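Local coordinates for putative aminooxidase (Propionibacterium acnes, PDB 2BA9), which isomerises polyunsaturated fatty acids, producing conjugated linoleic acid, and binds FAD within a fold of the flavin-containing amine oxidoreductase family, at residues Asp159-Pro164 with Ala179-Tyr184. Numbering follows the deposited sequence.
Sequences DLWINP and AYVLKY. With NA (sodium ion), chain B.
Trp161 meets Val181 and Leu182 with the five-membered ring of its indole leading: CD1 lies 3.5 Å from CG1 of Val181, the methyl that stands anti to the backbone N (chi1 177°). Leu182 crosses the indole at about a right angle, its CD2 methyl 3.8 Å from Trp161 NE1 and also near CZ2 of Trp161. The indole N-H is spent on the carbonyl O of Leu185, which helps fix the turn of the ring. In the opposite direction Tyr184, with CG anti to its backbone N (chi1 160°), extends its phenol to Pro164 and donates a hydrogen bond from OH to Pro164 O, 2.8 Å long. The acceptor lies in the plane of the phenol at its edge, whereas the hydroxyl sits 19° off the carbonyl plane. Pro164 CB also touches Tyr184 OH, at 3.7 Å. Lys183 O coordinates a sodium ion, together with Glu410 and three waters, one of which donates to Tyr184 O. This buried contact, with Tyr184 about 5 Å from FAD, joins helix 178-184 to the end of helix 158-161 and the loop after it. Helices 106-122 and 145-151 pack against Trp161 and Leu182, while helix 187-195 touches Trp161, Pro164 and Tyr184.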
ATOM      1  N   ASP A 159     -11.226  -9.810 -14.199  1.00 24.83           N
ATOM      2  CA  ASP A 159     -11.534  -8.583 -14.940  1.00 24.41           C
ATOM      3  C   ASP A 159     -12.026  -7.463 -14.023  1.00 24.26           C
ATOM      4  O   ASP A 159     -11.743  -6.297 -14.262  1.00 24.72           O
ATOM      5  CB  ASP A 159     -12.599  -8.852 -16.010  1.00 24.37           C
ATOM      6  CG  ASP A 159     -12.056  -9.617 -17.205  1.00 24.20           C
ATOM      7  OD1 ASP A 159     -11.058 -10.369 -17.073  1.00 23.49           O
ATOM      8  OD2 ASP A 159     -12.637  -9.451 -18.288  1.00 22.55           O
ATOM      9  N   LEU A 160     -12.777  -7.819 -12.988  1.00 24.17           N
ATOM     10  CA  LEU A 160     -13.237  -6.839 -11.991  1.00 23.76           C
ATOM     11  C   LEU A 160     -12.128  -6.499 -10.990  1.00 23.89           C
ATOM     12  O   LEU A 160     -11.839  -5.342 -10.750  1.00 23.88           O
ATOM     13  CB  LEU A 160     -14.463  -7.359 -11.226  1.00 24.02           C
ATOM     14  CG  LEU A 160     -15.141  -6.339 -10.295  1.00 23.07           C
ATOM     15  CD1 LEU A 160     -15.923  -5.322 -11.087  1.00 24.16           C
ATOM     16  CD2 LEU A 160     -16.047  -7.009  -9.301  1.00 24.88           C
ATOM     17  N   TRP A 161     -11.504  -7.527 -10.432  1.00 24.00           N
ATOM     18  CA  TRP A 161     -10.503  -7.372  -9.360  1.00 24.01           C
ATOM     19  C   TRP A 161      -9.208  -6.686  -9.795  1.00 23.98           C
ATOM     20  O   TRP A 161      -8.525  -6.073  -8.984  1.00 23.66           O
ATOM     21  CB  TRP A 161     -10.170  -8.749  -8.760  1.00 24.39           C
ATOM     22  CG  TRP A 161     -10.765  -8.983  -7.412  1.00 24.56           C
ATOM     23  CD1 TRP A 161     -10.163  -8.781  -6.215  1.00 24.21           C
ATOM     24  CD2 TRP A 161     -12.077  -9.482  -7.126  1.00 25.61           C
ATOM     25  NE1 TRP A 161     -11.010  -9.112  -5.195  1.00 25.23           N
ATOM     26  CE2 TRP A 161     -12.198  -9.543  -5.725  1.00 25.47           C
ATOM     27  CE3 TRP A 161     -13.165  -9.869  -7.916  1.00 24.45           C
ATOM     28  CZ2 TRP A 161     -13.359  -9.994  -5.095  1.00 25.08           C
ATOM     29  CZ3 TRP A 161     -14.316 -10.307  -7.293  1.00 24.93           C
ATOM     30  CH2 TRP A 161     -14.410 -10.359  -5.893  1.00 24.62           C
ATOM     31  N   ILE A 162      -8.885  -6.786 -11.075  1.00 24.23           N
ATOM     32  CA  ILE A 162      -7.585  -6.363 -11.561  1.00 24.28           C
ATOM     33  C   ILE A 162      -7.398  -4.843 -11.569  1.00 24.31           C
ATOM     34  O   ILE A 162      -6.303  -4.360 -11.323  1.00 23.81           O
ATOM     35  CB  ILE A 162      -7.289  -6.936 -12.952  1.00 24.16           C
ATOM     36  CG1 ILE A 162      -5.782  -6.851 -13.255  1.00 24.85           C
ATOM     37  CG2 ILE A 162      -8.137  -6.251 -14.024  1.00 23.08           C
ATOM     38  CD1 ILE A 162      -5.389  -7.556 -14.530  1.00 25.75           C
ATOM     39  N   ASN A 163      -8.463  -4.103 -11.843  1.00 24.47           N
ATOM     40  CA  ASN A 163      -8.353  -2.663 -12.051  1.00 24.50           C
ATOM     41  C   ASN A 163      -7.926  -1.878 -10.792  1.00 25.42           C
ATOM     42  O   ASN A 163      -7.044  -1.022 -10.868  1.00 25.20           O
ATOM     43  CB  ASN A 163      -9.659  -2.132 -12.647  1.00 24.95           C
ATOM     44  CG  ASN A 163     -10.016  -2.810 -13.954  1.00 24.62           C
ATOM     45  OD1 ASN A 163      -9.187  -2.894 -14.860  1.00 26.91           O
ATOM     46  ND2 ASN A 163     -11.255  -3.303 -14.064  1.00 26.03           N
ATOM     47  N   PRO A 164      -8.527  -2.170  -9.619  1.00 26.00           N
ATOM     48  CA  PRO A 164      -8.011  -1.587  -8.375  1.00 26.17           C
ATOM     49  C   PRO A 164      -6.820  -2.327  -7.770  1.00 26.35           C
ATOM     50  O   PRO A 164      -6.424  -2.026  -6.637  1.00 26.08           O
ATOM     51  CB  PRO A 164      -9.204  -1.703  -7.418  1.00 26.18           C
ATOM     52  CG  PRO A 164     -10.307  -2.288  -8.178  1.00 26.32           C
ATOM     53  CD  PRO A 164      -9.711  -2.984  -9.343  1.00 25.98           C
ATOM     54  N   ALA A 179      -4.023 -14.351  -0.871  1.00 26.03           N
ATOM     55  CA  ALA A 179      -4.175 -13.770   0.483  1.00 25.92           C
ATOM     56  C   ALA A 179      -3.988 -12.249   0.536  1.00 25.82           C
ATOM     57  O   ALA A 179      -4.651 -11.551   1.306  1.00 26.30           O
ATOM     58  CB  ALA A 179      -3.197 -14.415   1.425  1.00 25.77           C
ATOM     59  N   TYR A 180      -3.056 -11.737  -0.247  1.00 25.20           N
ATOM     60  CA  TYR A 180      -2.870 -10.294  -0.320  1.00 25.47           C
ATOM     61  C   TYR A 180      -4.075  -9.650  -1.001  1.00 25.08           C
ATOM     62  O   TYR A 180      -4.632  -8.680  -0.492  1.00 26.02           O
ATOM     63  CB  TYR A 180      -1.574  -9.949  -1.062  1.00 25.21           C
ATOM     64  CG  TYR A 180      -0.334 -10.441  -0.361  1.00 24.31           C
ATOM     65  CD1 TYR A 180       0.053  -9.907   0.869  1.00 23.83           C
ATOM     66  CD2 TYR A 180       0.453 -11.437  -0.923  1.00 25.39           C
ATOM     67  CE1 TYR A 180       1.191 -10.355   1.523  1.00 24.06           C
ATOM     68  CE2 TYR A 180       1.604 -11.890  -0.284  1.00 25.43           C
ATOM     69  CZ  TYR A 180       1.970 -11.354   0.945  1.00 25.80           C
ATOM     70  OH  TYR A 180       3.122 -11.815   1.579  1.00 25.36           O
ATOM     71  N   VAL A 181      -4.499 -10.220  -2.124  1.00 24.76           N
ATOM     72  CA  VAL A 181      -5.538  -9.600  -2.956  1.00 24.60           C
ATOM     73  C   VAL A 181      -6.819  -9.442  -2.151  1.00 25.23           C
ATOM     74  O   VAL A 181      -7.403  -8.353  -2.118  1.00 24.44           O
ATOM     75  CB  VAL A 181      -5.845 -10.430  -4.234  1.00 24.96           C
ATOM     76  CG1 VAL A 181      -7.003  -9.772  -5.060  1.00 24.65           C
ATOM     77  CG2 VAL A 181      -4.548 -10.635  -5.082  1.00 22.38           C
ATOM     78  N   LEU A 182      -7.211 -10.537  -1.491  1.00 25.11           N
ATOM     79  CA  LEU A 182      -8.512 -10.653  -0.849  1.00 25.43           C
ATOM     80  C   LEU A 182      -8.586 -10.021   0.557  1.00 25.64           C
ATOM     81  O   LEU A 182      -9.686  -9.790   1.077  1.00 26.27           O
ATOM     82  CB  LEU A 182      -8.957 -12.119  -0.859  1.00 25.17           C
ATOM     83  CG  LEU A 182      -9.269 -12.621  -2.285  1.00 24.71           C
ATOM     84  CD1 LEU A 182      -9.332 -14.143  -2.371  1.00 24.59           C
ATOM     85  CD2 LEU A 182     -10.581 -11.992  -2.785  1.00 22.93           C
ATOM     86  N   LYS A 183      -7.428  -9.721   1.146  1.00 25.95           N
ATOM     87  CA  LYS A 183      -7.346  -8.920   2.376  1.00 25.88           C
ATOM     88  C   LYS A 183      -7.529  -7.425   2.092  1.00 26.01           C
ATOM     89  O   LYS A 183      -8.090  -6.706   2.919  1.00 26.91           O
ATOM     90  CB  LYS A 183      -6.031  -9.184   3.137  1.00 25.80           C
ATOM     91  CG  LYS A 183      -6.039 -10.532   3.859  1.00 25.18           C
ATOM     92  CD  LYS A 183      -4.760 -10.828   4.638  1.00 25.09           C
ATOM     93  CE  LYS A 183      -4.765 -12.259   5.141  1.00 24.49           C
ATOM     94  NZ  LYS A 183      -5.948 -12.585   6.020  1.00 22.97           N
ATOM     95  N   TYR A 184      -7.057  -6.966   0.935  1.00 25.77           N
ATOM     96  CA  TYR A 184      -7.359  -5.626   0.419  1.00 25.78           C
ATOM     97  C   TYR A 184      -8.731  -5.608  -0.254  1.00 25.68           C
ATOM     98  O   TYR A 184      -9.701  -5.032   0.278  1.00 25.99           O
ATOM     99  CB  TYR A 184      -6.242  -5.182  -0.544  1.00 25.97           C
ATOM    100  CG  TYR A 184      -6.569  -4.077  -1.535  1.00 25.91           C
ATOM    101  CD1 TYR A 184      -7.464  -3.053  -1.221  1.00 24.57           C
ATOM    102  CD2 TYR A 184      -5.951  -4.045  -2.784  1.00 25.71           C
ATOM    103  CE1 TYR A 184      -7.759  -2.073  -2.128  1.00 26.53           C
ATOM    104  CE2 TYR A 184      -6.225  -3.049  -3.695  1.00 25.66           C
ATOM    105  CZ  TYR A 184      -7.126  -2.059  -3.364  1.00 26.67           C
ATOM    106  OH  TYR A 184      -7.424  -1.054  -4.256  1.00 28.06           O
TER
HETATM  107 NA    NA B2001      -9.265  -5.769   4.925  1.00 41.99          NA
HETATM  108  O   HOH W   1     -10.122  -4.645   3.060  1.00 31.30           O
HETATM  109  O   HOH W   2      -7.836  -7.202   6.234  1.00 24.73           O
HETATM  110  O   HOH W   3     -10.663  -7.320   4.533  1.00 26.37           O